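PDB 3FMC: putative succinylglutamate desuccinylase / aspartoacylase from Shewanella amazonensis, which probably acts as a zinc-dependent hydrolase of the metallocarboxypeptidase-like clan. Local coordinates for residues N41-E46 with G97-R102; P184-S189 with A213-W218; A254-E259 with L276-K281. All coordinates share one frame; numbering follows the deposited sequence.

Interaction 1: N41-E46 with G97-R102; sequences NVHGAE and GVNWNR. With SO4 (sulfate ion), chain K.
The imidazole of His43 meets Asn99 edge-on: NE2 donates to OD1 at 2.8 Å along a nearly straight line, with the acceptor in the plane of the ring. The two side chains run at about a right angle, ring and amide planes turned 50° apart. Asn99 OD1 also takes the backbone N of Asn101 at 2.8 Å, closing an Asx turn, and its two donors arrive from opposite faces of the amide. Because CG lies opposite the backbone N (chi1 -178°), the amide stretches toward the histidine. Asn101 crosses the same ring almost perpendicularly, its CB 3.4 Å from NE2.

The arrangement fits the zinc centre of the M14 carboxypeptidase clan. His43 and Glu46, spaced as in the His-x-x-Glu motif, join His172 in facing what is probably a metal site, vacant here, and Asn101-Arg102 resembles the Asn-Arg pair that receives a substrate carboxylate in such enzymes. A sulfate, probably from the crystallisation liquor, occupies this position. Arg102 reaches it with NH1 on O1 and NH2 on O2, both at 2.8 Å, while the ND2 atoms of Asn99 and Asn101 converge on O1 and Arg91 supplies another donor. With an alanine in place of Asn99, the NE2 of His43 would probably lose its acceptor, leaving the ring freer to turn, and the Asx turn would be likely to slacken. Behind this polar cluster, Val42 CG1 packs on Trp100 CB at 4.2 Å, and Val42 O lies obliquely against the indole, 3.8 Å from CD1.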
loop_
_atom_site.group_PDB
_atom_site.type_symbol
_atom_site.label_atom_id
_atom_site.label_comp_id
_atom_site.label_asym_id
_atom_site.label_seq_id
_atom_site.Cartn_x
_atom_site.Cartn_y
_atom_site.Cartn_z
ATOM N N ASN C 41 12.458 -8.281 15.427
ATOM C CA ASN C 41 11.586 -7.309 14.689
ATOM C C ASN C 41 12.229 -6.830 13.378
ATOM O O ASN C 41 12.059 -5.659 12.953
ATOM C CB ASN C 41 11.232 -6.138 15.658
ATOM C CG ASN C 41 9.911 -5.393 15.353
ATOM O OD1 ASN C 41 9.637 -4.366 16.006
ATOM N ND2 ASN C 41 9.082 -5.900 14.438
ATOM N N VAL C 42 13.007 -7.723 12.756
ATOM C CA VAL C 42 13.534 -7.466 11.418
ATOM C C VAL C 42 12.323 -7.369 10.476
ATOM O O VAL C 42 12.294 -6.531 9.545
ATOM C CB VAL C 42 14.606 -8.519 10.986
ATOM C CG1 VAL C 42 14.911 -8.443 9.458
ATOM C CG2 VAL C 42 15.953 -8.276 11.738
ATOM N N HIS C 43 11.324 -8.233 10.700
ATOM C CA HIS C 43 10.012 -8.110 10.024
ATOM C C HIS C 43 9.142 -7.211 10.906
ATOM O O HIS C 43 8.847 -7.535 12.086
ATOM C CB HIS C 43 9.341 -9.443 9.776
ATOM C CG HIS C 43 9.986 -10.267 8.724
ATOM N ND1 HIS C 43 10.234 -11.601 8.899
ATOM C CD2 HIS C 43 10.445 -9.957 7.484
ATOM C CE1 HIS C 43 10.775 -12.099 7.798
ATOM N NE2 HIS C 43 10.940 -11.116 6.932
ATOM N N GLY C 44 8.792 -6.040 10.369
ATOM C CA GLY C 44 8.107 -4.969 11.136
ATOM C C GLY C 44 6.870 -5.332 11.966
ATOM O O GLY C 44 6.631 -4.769 13.026
ATOM N N ALA C 45 6.022 -6.216 11.446
ATOM C CA ALA C 45 4.798 -6.639 12.149
ATOM C C ALA C 45 5.074 -7.606 13.291
ATOM O O ALA C 45 4.199 -7.822 14.114
ATOM C CB ALA C 45 3.823 -7.314 11.199
ATOM N N GLU C 46 6.287 -8.148 13.343
ATOM C CA GLU C 46 6.629 -9.248 14.277
ATOM C C GLU C 46 7.170 -8.696 15.575
ATOM O O GLU C 46 8.283 -8.986 15.965
ATOM C CB GLU C 46 7.577 -10.227 13.553
ATOM C CG GLU C 46 6.924 -10.821 12.263
ATOM C CD GLU C 46 7.764 -11.801 11.534
ATOM O OE1 GLU C 46 8.877 -12.159 12.046
ATOM O OE2 GLU C 46 7.305 -12.277 10.435
ATOM N N GLY C 97 9.488 -4.969 -3.072
ATOM C CA GLY C 97 8.928 -6.249 -2.639
ATOM C C GLY C 97 9.891 -7.239 -2.026
ATOM O O GLY C 97 9.481 -8.352 -1.646
ATOM N N VAL C 98 11.172 -6.889 -1.951
ATOM C CA VAL C 98 12.199 -7.784 -1.466
ATOM C C VAL C 98 12.111 -7.927 0.065
ATOM O O VAL C 98 12.195 -6.955 0.809
ATOM C CB VAL C 98 13.599 -7.371 -1.868
ATOM C CG1 VAL C 98 14.630 -8.329 -1.227
ATOM C CG2 VAL C 98 13.736 -7.311 -3.444
ATOM N N ASN C 99 11.954 -9.174 0.486
ATOM C CA ASN C 99 11.848 -9.554 1.902
ATOM C C ASN C 99 13.097 -9.121 2.644
ATOM O O ASN C 99 14.216 -9.421 2.228
ATOM C CB ASN C 99 11.621 -11.086 1.915
ATOM C CG ASN C 99 11.427 -11.681 3.331
ATOM O OD1 ASN C 99 11.858 -11.125 4.321
ATOM N ND2 ASN C 99 10.785 -12.841 3.388
ATOM N N TRP C 100 12.937 -8.406 3.747
ATOM C CA TRP C 100 14.104 -7.922 4.503
ATOM C C TRP C 100 14.988 -9.085 4.981
ATOM O O TRP C 100 16.225 -8.901 5.122
ATOM C CB TRP C 100 13.682 -7.164 5.701
ATOM C CG TRP C 100 12.792 -5.949 5.468
ATOM C CD1 TRP C 100 11.535 -5.789 5.928
ATOM C CD2 TRP C 100 13.118 -4.751 4.759
ATOM N NE1 TRP C 100 11.052 -4.544 5.607
ATOM C CE2 TRP C 100 12.001 -3.884 4.881
ATOM C CE3 TRP C 100 14.233 -4.319 4.043
ATOM C CZ2 TRP C 100 11.962 -2.618 4.288
ATOM C CZ3 TRP C 100 14.182 -3.054 3.440
ATOM C CH2 TRP C 100 13.061 -2.225 3.582
ATOM N N ASN C 101 14.354 -10.252 5.185
ATOM C CA ASN C 101 15.062 -11.472 5.621
ATOM C C ASN C 101 15.502 -12.355 4.463
ATOM O O ASN C 101 15.712 -13.581 4.599
ATOM C CB ASN C 101 14.191 -12.204 6.639
ATOM C CG ASN C 101 14.946 -13.289 7.406
ATOM O OD1 ASN C 101 16.074 -13.092 7.857
ATOM N ND2 ASN C 101 14.276 -14.424 7.599
ATOM N N ARG C 102 15.623 -11.743 3.290
ATOM C CA ARG C 102 16.233 -12.397 2.144
ATOM C C ARG C 102 17.432 -11.558 1.678
ATOM O O ARG C 102 18.000 -11.830 0.639
ATOM C CB ARG C 102 15.248 -12.568 1.004
ATOM C CG ARG C 102 14.174 -13.564 1.323
ATOM C CD ARG C 102 14.702 -14.965 1.618
ATOM N NE ARG C 102 13.524 -15.792 1.870
ATOM C CZ ARG C 102 12.910 -15.901 3.054
ATOM N NH1 ARG C 102 13.432 -15.382 4.155
ATOM N NH2 ARG C 102 11.789 -16.611 3.135
HETATM S S SO4 K . 10.679 -15.743 6.547
HETATM O O1 SO4 K . 11.517 -14.638 6.033
HETATM O O2 SO4 K . 10.119 -16.477 5.414
HETATM O O3 SO4 K . 9.557 -15.326 7.444
HETATM O O4 SO4 K . 11.555 -16.606 7.359
#

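Interaction 2: P184-S189 with A213-W218; sequences PEYERS and AAFVPW
One face of the Phe215 ring carries the pyrrolidine of Pro184, whose CB stands 4.3 Å above the plane and is displaced toward the rim. Of the proline, CG comes nearest, 3.9 Å from Phe215 CD2 and almost as near to CE2, so the proline leans over one side of the ring instead of its middle. Tyr186 meets the same phenylalanine in another way. Its phenol points the edge at Phe215, and Phe215 CB lies near the plane of the tyrosine ring, 3.4 Å from Tyr186 OH and 4.1 Å from Tyr186 CE2. The hydroxyl itself stands obliquely to the Phe215 ring, and the two aromatic side chains are not stacked on each other.

Both aromatic groups adopt the crowded position, with CG between the backbone N and the carbonyl carbon: chi1 is 71° in Tyr186 and 69° in Phe215. In the phenylalanine this turns the ring to the proline while CB remains facing the tyrosine. The contact joins the end of strand 176-184, and the 3-10 turn that follows it, to helix 210-227. It thus belongs to the layering of helix on sheet in the α/β catalytic domain of this family. Phe215 sits just ahead of a kink in its helix at Pro217, a residue whose nitrogen has no hydrogen to give to the preceding turn.

The polar end of Tyr186 is satisfied by the carbonyl of Val236, to which OH is hydrogen-bonded, and Trp219 meets the phenol edge-to-face. Around the phenylalanine, Ala238 and Ile202 contribute side chains from strands 237-243 and 198-202, and Leu239 touches Pro184.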
loop_
_atom_site.group_PDB
_atom_site.type_symbol
_atom_site.label_atom_id
_atom_site.label_comp_id
_atom_site.label_asym_id
_atom_site.label_seq_id
_atom_site.Cartn_x
_atom_site.Cartn_y
_atom_site.Cartn_z
ATOM N N PRO C 184 19.291 -25.839 12.819
ATOM C CA PRO C 184 20.119 -26.545 11.846
ATOM C C PRO C 184 20.312 -27.984 12.274
ATOM O O PRO C 184 20.376 -28.269 13.474
ATOM C CB PRO C 184 21.461 -25.838 11.900
ATOM C CG PRO C 184 21.271 -24.670 12.841
ATOM C CD PRO C 184 20.017 -24.786 13.550
ATOM N N GLU C 185 20.399 -28.865 11.289
ATOM C CA GLU C 185 20.546 -30.298 11.561
ATOM C C GLU C 185 21.732 -30.613 12.453
ATOM O O GLU C 185 21.649 -31.539 13.236
ATOM C CB GLU C 185 20.641 -31.083 10.250
ATOM C CG GLU C 185 19.383 -31.083 9.436
ATOM C CD GLU C 185 19.538 -31.858 8.160
ATOM O OE1 GLU C 185 20.236 -32.904 8.186
ATOM O OE2 GLU C 185 18.985 -31.430 7.132
ATOM N N TYR C 186 22.822 -29.840 12.367
ATOM C CA TYR C 186 24.019 -30.094 13.184
ATOM C C TYR C 186 23.826 -29.816 14.713
ATOM O O TYR C 186 24.678 -30.222 15.519
ATOM C CB TYR C 186 25.253 -29.331 12.665
ATOM C CG TYR C 186 25.194 -27.841 12.893
ATOM C CD1 TYR C 186 25.600 -27.284 14.102
ATOM C CD2 TYR C 186 24.713 -26.977 11.899
ATOM C CE1 TYR C 186 25.508 -25.924 14.333
ATOM C CE2 TYR C 186 24.669 -25.603 12.104
ATOM C CZ TYR C 186 25.053 -25.081 13.326
ATOM O OH TYR C 186 25.003 -23.724 13.572
ATOM N N GLU C 187 22.760 -29.126 15.125
ATOM C CA GLU C 187 22.507 -28.926 16.527
ATOM C C GLU C 187 21.074 -29.219 16.895
ATOM O O GLU C 187 20.411 -28.424 17.552
ATOM C CB GLU C 187 22.911 -27.524 17.020
ATOM C CG GLU C 187 23.056 -27.475 18.554
ATOM C CD GLU C 187 23.330 -26.068 19.088
ATOM O OE1 GLU C 187 23.698 -25.221 18.265
ATOM O OE2 GLU C 187 23.169 -25.815 20.313
ATOM N N ARG C 188 20.616 -30.399 16.486
ATOM C CA ARG C 188 19.286 -30.891 16.827
ATOM C C ARG C 188 19.002 -30.848 18.337
ATOM O O ARG C 188 17.876 -30.582 18.767
ATOM C CB ARG C 188 19.145 -32.306 16.281
ATOM C CG ARG C 188 17.891 -32.983 16.754
ATOM C CD ARG C 188 17.665 -34.257 16.023
ATOM N NE ARG C 188 16.707 -35.052 16.760
ATOM C CZ ARG C 188 16.101 -36.126 16.273
ATOM N NH1 ARG C 188 16.360 -36.513 15.022
ATOM N NH2 ARG C 188 15.236 -36.798 17.047
ATOM N N SER C 189 20.040 -31.011 19.154
ATOM C CA SER C 189 19.864 -30.955 20.587
ATOM C C SER C 189 19.337 -29.639 21.117
ATOM O O SER C 189 18.721 -29.607 22.198
ATOM C CB SER C 189 21.188 -31.279 21.291
ATOM O OG SER C 189 22.184 -30.323 20.947
ATOM N N ALA C 213 22.866 -17.159 7.044
ATOM C CA ALA C 213 24.005 -16.285 6.811
ATOM C C ALA C 213 25.030 -16.479 7.924
ATOM O O ALA C 213 26.223 -16.416 7.687
ATOM C CB ALA C 213 23.529 -14.827 6.751
ATOM N N ALA C 214 24.532 -16.684 9.141
ATOM C CA ALA C 214 25.385 -16.897 10.303
ATOM C C ALA C 214 26.037 -18.286 10.314
ATOM O O ALA C 214 27.214 -18.400 10.663
ATOM C CB ALA C 214 24.639 -16.692 11.578
ATOM N N PHE C 215 25.290 -19.337 9.972
ATOM C CA PHE C 215 25.865 -20.681 10.137
ATOM C C PHE C 215 26.454 -21.296 8.889
ATOM O O PHE C 215 27.354 -22.149 8.995
ATOM C CB PHE C 215 24.880 -21.666 10.823
ATOM C CG PHE C 215 23.671 -22.045 9.977
ATOM C CD1 PHE C 215 23.800 -22.776 8.815
ATOM C CD2 PHE C 215 22.392 -21.784 10.442
ATOM C CE1 PHE C 215 22.679 -23.150 8.087
ATOM C CE2 PHE C 215 21.265 -22.170 9.727
ATOM C CZ PHE C 215 21.414 -22.837 8.537
ATOM N N VAL C 216 25.988 -20.917 7.703
ATOM C CA VAL C 216 26.521 -21.599 6.522
ATOM C C VAL C 216 28.049 -21.518 6.417
ATOM O O VAL C 216 28.690 -22.542 6.077
ATOM C CB VAL C 216 25.803 -21.183 5.187
ATOM C CG1 VAL C 216 26.556 -21.677 3.971
ATOM C CG2 VAL C 216 24.378 -21.716 5.161
ATOM N N PRO C 217 28.661 -20.334 6.652
ATOM C CA PRO C 217 30.122 -20.380 6.446
ATOM C C PRO C 217 30.822 -21.366 7.379
ATOM O O PRO C 217 31.755 -22.085 6.975
ATOM C CB PRO C 217 30.590 -18.939 6.770
ATOM C CG PRO C 217 29.358 -18.085 6.674
ATOM C CD PRO C 217 28.198 -18.978 7.025
ATOM N N TRP C 218 30.368 -21.381 8.619
ATOM C CA TRP C 218 30.959 -22.276 9.652
ATOM C C TRP C 218 30.692 -23.757 9.448
ATOM O O TRP C 218 31.570 -24.599 9.784
ATOM C CB TRP C 218 30.523 -21.863 11.023
ATOM C CG TRP C 218 30.936 -20.480 11.390
ATOM C CD1 TRP C 218 30.174 -19.366 11.331
ATOM C CD2 TRP C 218 32.207 -20.071 11.936
ATOM N NE1 TRP C 218 30.895 -18.274 11.769
ATOM C CE2 TRP C 218 32.139 -18.677 12.153
ATOM C CE3 TRP C 218 33.398 -20.745 12.244
ATOM C CZ2 TRP C 218 33.211 -17.938 12.689
ATOM C CZ3 TRP C 218 34.479 -19.999 12.751
ATOM C CH2 TRP C 218 34.367 -18.619 12.980
#

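Interaction 3: A254-E259 with L276-K281; sequences ALEDAE and LPKPMK
A surface salt bridge ties helix 251-267 to the loop that leads into strand 283-286, illustrating how charged side chains can join segments whose backbones do not touch. Its two members are Glu256 and Lys278, and the pair is loose: Lys278 NZ lies 3.4 Å from Glu256 OE1, a weak hydrogen bond within the ion pair. The other carboxylate oxygen, OE2, is farther away, at 4.4 Å from NZ, so the ammonium group favours one oxygen instead of straddling both.

Reach comes from extension. Every torsion of the lysine is near 180°, from chi1 at -180° outward, which holds the amine at full length from its backbone. Glu256 likewise stretches away from its helix, and the two chains cross at about a right angle, the amine coming up to OE1. The glutamate has a second conformation, so this already weak bridge is doubtful as a constant feature.

Glu256 OE2 has a further partner in Lys179, which also pairs with Asp257 OD1. The carboxylate therefore lies between two lysines, an environment likely to favour its negative charge. Lys179 belongs to strand 176-184, so the glutamate connects its helix to that strand as well as to the loop, while Ala254, Leu255 and Asp257 of the same helix pack against helix 48-60.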
loop_
_atom_site.group_PDB
_atom_site.type_symbol
_atom_site.label_atom_id
_atom_site.label_comp_id
_atom_site.label_asym_id
_atom_site.label_seq_id
_atom_site.Cartn_x
_atom_site.Cartn_y
_atom_site.Cartn_z
ATOM N N ALA C 254 5.634 -13.613 26.497
ATOM C CA ALA C 254 7.051 -13.298 26.246
ATOM C C ALA C 254 7.969 -13.758 27.411
ATOM O O ALA C 254 9.130 -14.131 27.204
ATOM C CB ALA C 254 7.206 -11.791 25.996
ATOM N N LEU C 255 7.453 -13.723 28.630
ATOM C CA LEU C 255 8.203 -14.226 29.795
ATOM C C LEU C 255 8.497 -15.723 29.633
ATOM O O LEU C 255 9.620 -16.180 29.879
ATOM C CB LEU C 255 7.447 -13.933 31.087
ATOM C CG LEU C 255 8.219 -14.245 32.385
ATOM C CD1 LEU C 255 9.659 -13.576 32.466
ATOM C CD2 LEU C 255 7.281 -13.880 33.537
ATOM N N GLU C 256 7.494 -16.492 29.234
ATOM C CA GLU C 256 7.688 -17.925 28.972
ATOM C C GLU C 256 8.781 -18.155 27.938
ATOM O O GLU C 256 9.668 -18.991 28.110
ATOM C CB GLU C 256 6.367 -18.575 28.504
ATOM C CG GLU C 256 6.574 -19.894 27.744
ATOM C CD GLU C 256 5.281 -20.601 27.393
ATOM O OE1 GLU C 256 4.550 -20.965 28.334
ATOM O OE2 GLU C 256 5.025 -20.830 26.181
ATOM N N ASP C 257 8.738 -17.389 26.852
ATOM C CA ASP C 257 9.751 -17.530 25.813
ATOM C C ASP C 257 11.155 -17.216 26.381
ATOM O O ASP C 257 12.137 -17.918 26.118
ATOM C CB ASP C 257 9.469 -16.555 24.665
ATOM C CG ASP C 257 8.125 -16.779 24.025
ATOM O OD1 ASP C 257 7.622 -17.941 24.014
ATOM O OD2 ASP C 257 7.549 -15.789 23.531
ATOM N N ALA C 258 11.243 -16.130 27.137
ATOM C CA ALA C 258 12.532 -15.716 27.735
ATOM C C ALA C 258 13.072 -16.809 28.682
ATOM O O ALA C 258 14.282 -17.086 28.714
ATOM C CB ALA C 258 12.338 -14.400 28.481
ATOM N N GLU C 259 12.163 -17.483 29.391
ATOM C CA GLU C 259 12.570 -18.553 30.330
ATOM C C GLU C 259 13.165 -19.740 29.579
ATOM O O GLU C 259 14.155 -20.360 30.002
ATOM C CB GLU C 259 11.397 -18.917 31.240
ATOM C CG GLU C 259 11.109 -17.844 32.292
ATOM C CD GLU C 259 9.770 -18.066 33.027
ATOM O OE1 GLU C 259 8.983 -18.958 32.632
ATOM O OE2 GLU C 259 9.482 -17.321 33.982
ATOM N N LEU C 276 16.928 -25.523 33.996
ATOM C CA LEU C 276 16.611 -26.778 33.274
ATOM C C LEU C 276 15.438 -26.579 32.317
ATOM O O LEU C 276 14.563 -25.761 32.575
ATOM C CB LEU C 276 16.283 -27.934 34.244
ATOM C CG LEU C 276 17.413 -28.446 35.136
ATOM C CD1 LEU C 276 16.931 -29.648 35.946
ATOM C CD2 LEU C 276 18.632 -28.828 34.303
ATOM N N PRO C 277 15.412 -27.334 31.211
ATOM C CA PRO C 277 14.319 -27.168 30.248
ATOM C C PRO C 277 12.954 -27.480 30.816
ATOM O O PRO C 277 12.811 -28.387 31.682
ATOM C CB PRO C 277 14.647 -28.203 29.162
ATOM C CG PRO C 277 16.068 -28.436 29.285
ATOM C CD PRO C 277 16.342 -28.373 30.768
ATOM N N LYS C 278 11.968 -26.715 30.346
ATOM C CA LYS C 278 10.583 -26.935 30.717
ATOM C C LYS C 278 10.190 -28.309 30.210
ATOM O O LYS C 278 10.497 -28.657 29.069
ATOM C CB LYS C 278 9.699 -25.895 30.088
ATOM C CG LYS C 278 8.232 -26.035 30.424
ATOM C CD LYS C 278 7.452 -24.944 29.724
ATOM C CE LYS C 278 5.948 -25.046 29.992
ATOM N NZ LYS C 278 5.243 -24.186 29.016
ATOM N N PRO C 279 9.555 -29.136 31.074
ATOM C CA PRO C 279 9.158 -30.437 30.541
ATOM C C PRO C 279 7.896 -30.236 29.626
ATOM O O PRO C 279 6.959 -29.483 29.960
ATOM C CB PRO C 279 8.905 -31.284 31.806
ATOM C CG PRO C 279 8.629 -30.317 32.862
ATOM C CD PRO C 279 9.176 -28.973 32.491
HETATM N N MSE C 280 7.978 -30.815 28.428
HETATM C CA MSE C 280 6.926 -30.721 27.400
HETATM C C MSE C 280 7.339 -31.627 26.264
HETATM O O MSE C 280 8.519 -31.959 26.122
HETATM C CB MSE C 280 6.733 -29.281 26.902
HETATM C CG MSE C 280 7.985 -28.650 26.333
HETATM SE SE MSE C 280 7.683 -26.846 25.839
HETATM C CE MSE C 280 6.821 -27.182 24.200
ATOM N N LYS C 281 6.371 -32.074 25.462
ATOM C CA LYS C 281 6.697 -32.923 24.297
ATOM C C LYS C 281 7.224 -31.976 23.231
ATOM O O LYS C 281 6.730 -30.848 23.110
ATOM C CB LYS C 281 5.475 -33.657 23.750
ATOM C CG LYS C 281 4.955 -34.775 24.627
ATOM C CD LYS C 281 5.727 -36.060 24.422
ATOM C CE LYS C 281 4.950 -37.228 25.001
ATOM N NZ LYS C 281 4.436 -36.906 26.371
#

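How the interactions relate
Burial sorts the three contacts. Interactions 1 and 2 are buried, whereas interaction 3 lies on the protein surface. Interaction 1 joins two loops through directed polar bonds about a probable metal site and an anion. Interaction 2 seats a helix against the end of a strand with proline and aromatic groups, and interaction 3 relies on a single loose ion pair. None touches another: their centres are 21 to 26 Å apart. Shared elements nevertheless connect them, for strand 176-184 supplies Pro184 to interaction 2 and Lys179 to Glu256 of interaction 3, while helix 210-227 carries Phe215 of interaction 2 and, at its start, Met210, bonded to Asn101 of interaction 1.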